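Local coordinates for protein tyrosine--tRNA ligase (Pyrococcus horikoshii, PDB 2CYC) that probably attaches tyrosine to its cognate tRNA in two steps, first activating the amino acid with ATP and then transferring it to the acceptor end, at residues 14-27 and 215-227. Sequence-based numbering, arbitrary orientation.
Sequences PTEEVLTVENLRHL and KLKPVAVHHHLLL
Glu16 and Glu17 both direct their backbone N-H at one carbonyl, His222 O, with Glu16 N at 2.6 Å and Glu17 N at 3.2 Å, a classic beta bulge in the antiparallel pairing of strands 15-19 and 219-223. Beyond it Leu19 and Ala220 bond reciprocally through their backbones. Glu17 and His222 lie side by side on one face. With CG anti to the backbone N (chi1 178°), the extended glutamate brings OE2 to within 2.9 Å of His222 ND1, near the imidazole plane, on the anti side of the carboxylate and 22° out of its plane. Arg191 forms a salt bridge to the same oxygen, and His194 ND1 bonds His222 NE2. A phenylalanine in place of His222 would probably leave Glu17 without the N-H that ND1 offers, and His194 ND1 without its partner nitrogen. On the other face Val18 CG2 rests 4.1 Å from Val221 CG1, the two branched side chains pointing the same way, while Val219 CG2 touches Leu27 CD1 of helix 21-27 at 3.6 Å. Thr20 suits the N-cap because its OG1 accepts from Asn23 N (3.0 Å). Strand 15-19 is added beside strand 219-223 at the edge of the class I nucleotide-binding sheet. The shared carboxylate is likely to favour a proton on ND1, and bonds at both nitrogens probably hold the ring in one orientation, its side chain about 6 Å from that of tyrosine-binding Gln190.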
loop_
_atom_site.group_PDB
_atom_site.type_symbol
_atom_site.label_atom_id
_atom_site.label_comp_id
_atom_site.label_asym_id
_atom_site.label_seq_id
_atom_site.Cartn_x
_atom_site.Cartn_y
_atom_site.Cartn_z
ATOM N N PRO A 14 2.656 5.283 -33.771
ATOM C CA PRO A 14 3.592 5.883 -32.813
ATOM C C PRO A 14 4.326 4.987 -31.804
ATOM O O PRO A 14 4.890 5.494 -30.838
ATOM C CB PRO A 14 2.729 6.939 -32.127
ATOM C CG PRO A 14 1.406 6.222 -32.021
ATOM C CD PRO A 14 1.261 5.591 -33.406
ATOM N N THR A 15 4.319 3.676 -31.998
ATOM C CA THR A 15 5.047 2.822 -31.063
ATOM C C THR A 15 6.503 3.292 -31.036
ATOM O O THR A 15 7.091 3.565 -32.084
ATOM C CB THR A 15 5.050 1.349 -31.499
ATOM O OG1 THR A 15 3.729 0.814 -31.387
ATOM C CG2 THR A 15 6.012 0.539 -30.632
ATOM N N GLU A 16 7.078 3.385 -29.846
ATOM C CA GLU A 16 8.464 3.808 -29.711
ATOM C C GLU A 16 9.315 2.686 -29.126
ATOM O O GLU A 16 10.500 2.567 -29.422
ATOM C CB GLU A 16 8.559 5.048 -28.811
ATOM C CG GLU A 16 9.992 5.448 -28.462
ATOM C CD GLU A 16 10.076 6.756 -27.682
ATOM O OE1 GLU A 16 11.145 7.025 -27.089
ATOM O OE2 GLU A 16 9.083 7.518 -27.665
ATOM N N GLU A 17 8.700 1.854 -28.300
ATOM C CA GLU A 17 9.430 0.769 -27.670
ATOM C C GLU A 17 8.526 -0.421 -27.374
ATOM O O GLU A 17 7.364 -0.253 -27.002
ATOM C CB GLU A 17 10.058 1.265 -26.352
ATOM C CG GLU A 17 10.828 0.202 -25.555
ATOM C CD GLU A 17 11.306 0.700 -24.187
ATOM O OE1 GLU A 17 12.493 0.499 -23.874
ATOM O OE2 GLU A 17 10.502 1.273 -23.410
ATOM N N VAL A 18 9.075 -1.620 -27.540
ATOM C CA VAL A 18 8.349 -2.837 -27.220
ATOM C C VAL A 18 9.262 -3.723 -26.388
ATOM O O VAL A 18 10.381 -4.027 -26.805
ATOM C CB VAL A 18 7.924 -3.624 -28.479
ATOM C CG1 VAL A 18 7.262 -4.954 -28.060
ATOM C CG2 VAL A 18 6.948 -2.808 -29.295
ATOM N N LEU A 19 8.798 -4.105 -25.198
ATOM C CA LEU A 19 9.562 -4.999 -24.329
ATOM C C LEU A 19 8.767 -6.305 -24.207
ATOM O O LEU A 19 7.839 -6.378 -23.399
ATOM C CB LEU A 19 9.736 -4.391 -22.929
ATOM C CG LEU A 19 10.354 -2.993 -22.839
ATOM C CD1 LEU A 19 10.280 -2.473 -21.411
ATOM C CD2 LEU A 19 11.795 -3.050 -23.329
ATOM N N THR A 20 9.075 -7.319 -25.021
ATOM C CA THR A 20 10.124 -7.293 -26.047
ATOM C C THR A 20 9.498 -7.911 -27.302
ATOM O O THR A 20 8.484 -8.620 -27.221
ATOM C CB THR A 20 11.338 -8.188 -25.675
ATOM O OG1 THR A 20 10.918 -9.559 -25.646
ATOM C CG2 THR A 20 11.923 -7.804 -24.311
ATOM N N VAL A 21 10.105 -7.668 -28.458
ATOM C CA VAL A 21 9.581 -8.225 -29.698
ATOM C C VAL A 21 9.610 -9.748 -29.647
ATOM O O VAL A 21 8.696 -10.420 -30.135
ATOM C CB VAL A 21 10.385 -7.730 -30.915
ATOM C CG1 VAL A 21 9.893 -8.422 -32.183
ATOM C CG2 VAL A 21 10.213 -6.221 -31.053
ATOM N N GLU A 22 10.656 -10.293 -29.038
ATOM C CA GLU A 22 10.776 -11.734 -28.916
ATOM C C GLU A 22 9.625 -12.325 -28.090
ATOM O O GLU A 22 9.051 -13.345 -28.464
ATOM C CB GLU A 22 12.110 -12.100 -28.267
ATOM C CG GLU A 22 12.203 -13.566 -27.875
ATOM C CD GLU A 22 13.512 -13.914 -27.177
ATOM O OE1 GLU A 22 13.609 -15.036 -26.640
ATOM O OE2 GLU A 22 14.439 -13.073 -27.165
ATOM N N ASN A 23 9.285 -11.691 -26.968
ATOM C CA ASN A 23 8.205 -12.222 -26.141
ATOM C C ASN A 23 6.861 -12.047 -26.851
ATOM O O ASN A 23 5.973 -12.898 -26.749
ATOM C CB ASN A 23 8.169 -11.537 -24.769
ATOM C CG ASN A 23 7.191 -12.214 -23.813
ATOM O OD1 ASN A 23 6.505 -11.554 -23.028
ATOM N ND2 ASN A 23 7.131 -13.541 -23.872
ATOM N N LEU A 24 6.723 -10.947 -27.586
ATOM C CA LEU A 24 5.498 -10.672 -28.330
ATOM C C LEU A 24 5.260 -11.780 -29.349
ATOM O O LEU A 24 4.153 -12.310 -29.468
ATOM C CB LEU A 24 5.612 -9.322 -29.053
ATOM C CG LEU A 24 4.490 -8.961 -30.037
ATOM C CD1 LEU A 24 3.180 -8.705 -29.284
ATOM C CD2 LEU A 24 4.905 -7.727 -30.835
ATOM N N ARG A 25 6.309 -12.114 -30.095
ATOM C CA ARG A 25 6.229 -13.155 -31.109
ATOM C C ARG A 25 5.884 -14.481 -30.439
ATOM O O ARG A 25 5.070 -15.252 -30.937
ATOM C CB ARG A 25 7.563 -13.256 -31.854
ATOM C CG ARG A 25 7.653 -14.411 -32.850
ATOM C CD ARG A 25 8.955 -14.314 -33.620
ATOM N NE ARG A 25 9.264 -15.520 -34.374
ATOM C CZ ARG A 25 10.373 -15.669 -35.090
ATOM N NH1 ARG A 25 10.590 -16.795 -35.747
ATOM N NH2 ARG A 25 11.265 -14.684 -35.145
ATOM N N HIS A 26 6.515 -14.732 -29.301
ATOM C CA HIS A 26 6.264 -15.936 -28.531
ATOM C C HIS A 26 4.772 -16.002 -28.183
ATOM O O HIS A 26 4.126 -17.034 -28.380
ATOM C CB HIS A 26 7.112 -15.905 -27.255
ATOM C CG HIS A 26 6.862 -17.052 -26.327
ATOM N ND1 HIS A 26 7.035 -18.367 -26.703
ATOM C CD2 HIS A 26 6.469 -17.079 -25.031
ATOM C CE1 HIS A 26 6.762 -19.155 -25.678
ATOM N NE2 HIS A 26 6.417 -18.398 -24.650
ATOM N N LEU A 27 4.222 -14.901 -27.670
ATOM C CA LEU A 27 2.804 -14.882 -27.320
ATOM C C LEU A 27 1.917 -15.177 -28.529
ATOM O O LEU A 27 0.936 -15.903 -28.412
ATOM C CB LEU A 27 2.401 -13.536 -26.711
ATOM C CG LEU A 27 3.058 -13.138 -25.386
ATOM C CD1 LEU A 27 2.269 -11.989 -24.765
ATOM C CD2 LEU A 27 3.090 -14.325 -24.437
ATOM N N LYS A 215 3.883 -19.535 -16.677
ATOM C CA LYS A 215 3.640 -18.179 -16.209
ATOM C C LYS A 215 4.263 -17.264 -17.251
ATOM O O LYS A 215 5.452 -17.364 -17.550
ATOM C CB LYS A 215 4.287 -17.943 -14.842
ATOM C CG LYS A 215 3.505 -18.560 -13.689
ATOM C CD LYS A 215 4.127 -18.210 -12.338
ATOM C CE LYS A 215 3.338 -18.833 -11.194
ATOM N NZ LYS A 215 3.883 -18.420 -9.869
ATOM N N LEU A 216 3.449 -16.379 -17.807
ATOM C CA LEU A 216 3.907 -15.470 -18.840
ATOM C C LEU A 216 4.276 -14.092 -18.324
ATOM O O LEU A 216 3.889 -13.696 -17.230
ATOM C CB LEU A 216 2.823 -15.298 -19.903
ATOM C CG LEU A 216 2.235 -16.538 -20.567
ATOM C CD1 LEU A 216 1.152 -16.088 -21.549
ATOM C CD2 LEU A 216 3.336 -17.334 -21.278
ATOM N N LYS A 217 5.034 -13.373 -19.143
ATOM C CA LYS A 217 5.431 -12.011 -18.849
ATOM C C LYS A 217 4.639 -11.163 -19.834
ATOM O O LYS A 217 4.591 -11.464 -21.024
ATOM C CB LYS A 217 6.928 -11.804 -19.094
ATOM C CG LYS A 217 7.812 -12.524 -18.088
ATOM C CD LYS A 217 9.288 -12.300 -18.358
ATOM C CE LYS A 217 10.132 -13.093 -17.360
ATOM N NZ LYS A 217 11.598 -12.870 -17.510
ATOM N N PRO A 218 3.979 -10.111 -19.350
ATOM C CA PRO A 218 3.230 -9.305 -20.311
ATOM C C PRO A 218 4.213 -8.560 -21.207
ATOM O O PRO A 218 5.362 -8.332 -20.824
ATOM C CB PRO A 218 2.445 -8.344 -19.419
ATOM C CG PRO A 218 3.375 -8.165 -18.234
ATOM C CD PRO A 218 3.831 -9.588 -17.981
ATOM N N VAL A 219 3.750 -8.199 -22.397
ATOM C CA VAL A 219 4.539 -7.444 -23.356
ATOM C C VAL A 219 4.186 -5.970 -23.141
ATOM O O VAL A 219 3.010 -5.612 -23.086
ATOM C CB VAL A 219 4.169 -7.838 -24.807
ATOM C CG1 VAL A 219 4.815 -6.882 -25.794
ATOM C CG2 VAL A 219 4.619 -9.267 -25.088
ATOM N N ALA A 220 5.201 -5.125 -23.010
ATOM C CA ALA A 220 4.987 -3.693 -22.824
ATOM C C ALA A 220 5.135 -2.994 -24.172
ATOM O O ALA A 220 6.104 -3.236 -24.896
ATOM C CB ALA A 220 6.009 -3.132 -21.830
ATOM N N VAL A 221 4.169 -2.147 -24.522
ATOM C CA VAL A 221 4.225 -1.411 -25.787
ATOM C C VAL A 221 4.040 0.059 -25.445
ATOM O O VAL A 221 2.986 0.472 -24.945
ATOM C CB VAL A 221 3.128 -1.897 -26.794
ATOM C CG1 VAL A 221 3.307 -1.202 -28.156
ATOM C CG2 VAL A 221 3.247 -3.416 -26.987
ATOM N N HIS A 222 5.077 0.846 -25.721
ATOM C CA HIS A 222 5.084 2.266 -25.388
ATOM C C HIS A 222 5.040 3.160 -26.605
ATOM O O HIS A 222 5.793 2.967 -27.568
ATOM C CB HIS A 222 6.331 2.571 -24.549
ATOM C CG HIS A 222 6.453 1.698 -23.340
ATOM N ND1 HIS A 222 7.625 1.054 -22.998
ATOM C CD2 HIS A 222 5.525 1.292 -22.439
ATOM C CE1 HIS A 222 7.410 0.283 -21.945
ATOM N NE2 HIS A 222 6.143 0.410 -21.587
ATOM N N HIS A 223 4.154 4.148 -26.576
ATOM C CA HIS A 223 4.075 5.023 -27.720
ATOM C C HIS A 223 4.759 6.338 -27.459
ATOM O O HIS A 223 4.937 6.742 -26.316
ATOM C CB HIS A 223 2.622 5.241 -28.165
ATOM C CG HIS A 223 1.742 5.867 -27.132
ATOM N ND1 HIS A 223 0.612 5.240 -26.645
ATOM C CD2 HIS A 223 1.764 7.099 -26.568
ATOM C CE1 HIS A 223 -0.025 6.062 -25.828
ATOM N NE2 HIS A 223 0.652 7.195 -25.766
ATOM N N HIS A 224 5.150 6.981 -28.547
ATOM C CA HIS A 224 5.840 8.261 -28.518
ATOM C C HIS A 224 5.023 9.341 -27.801
ATOM O O HIS A 224 3.793 9.395 -27.924
ATOM C CB HIS A 224 6.126 8.685 -29.966
ATOM C CG HIS A 224 6.746 10.041 -30.098
ATOM N ND1 HIS A 224 8.076 10.283 -29.827
ATOM C CD2 HIS A 224 6.220 11.224 -30.495
ATOM C CE1 HIS A 224 8.344 11.557 -30.056
ATOM N NE2 HIS A 224 7.234 12.149 -30.463
ATOM N N LEU A 225 5.708 10.189 -27.042
ATOM C CA LEU A 225 5.037 11.282 -26.346
ATOM C C LEU A 225 5.129 12.551 -27.199
ATOM O O LEU A 225 6.214 13.082 -27.410
ATOM C CB LEU A 225 5.694 11.526 -24.987
ATOM C CG LEU A 225 5.741 10.360 -23.993
ATOM C CD1 LEU A 225 6.484 10.813 -22.731
ATOM C CD2 LEU A 225 4.319 9.909 -23.648
ATOM N N LEU A 226 4.000 13.033 -27.711
ATOM C CA LEU A 226 4.030 14.251 -28.516
ATOM C C LEU A 226 4.443 15.443 -27.643
ATOM O O LEU A 226 3.998 15.579 -26.504
ATOM C CB LEU A 226 2.654 14.531 -29.138
ATOM C CG LEU A 226 2.113 13.565 -30.201
ATOM C CD1 LEU A 226 0.717 14.025 -30.623
ATOM C CD2 LEU A 226 3.044 13.535 -31.409
ATOM N N LEU A 227 5.293 16.301 -28.191
ATOM C CA LEU A 227 5.760 17.491 -27.487
ATOM C C LEU A 227 4.710 18.587 -27.465
ATOM O O LEU A 227 3.855 18.658 -28.351
ATOM C CB LEU A 227 7.006 18.056 -28.170
ATOM C CG LEU A 227 8.274 17.212 -28.115
ATOM C CD1 LEU A 227 9.345 17.847 -28.992
ATOM C CD2 LEU A 227 8.742 17.085 -26.660
HETATM O O HOH W 1 8.483 9.774 -26.289
HETATM O O HOH W 2 7.698 -8.725 -22.211
#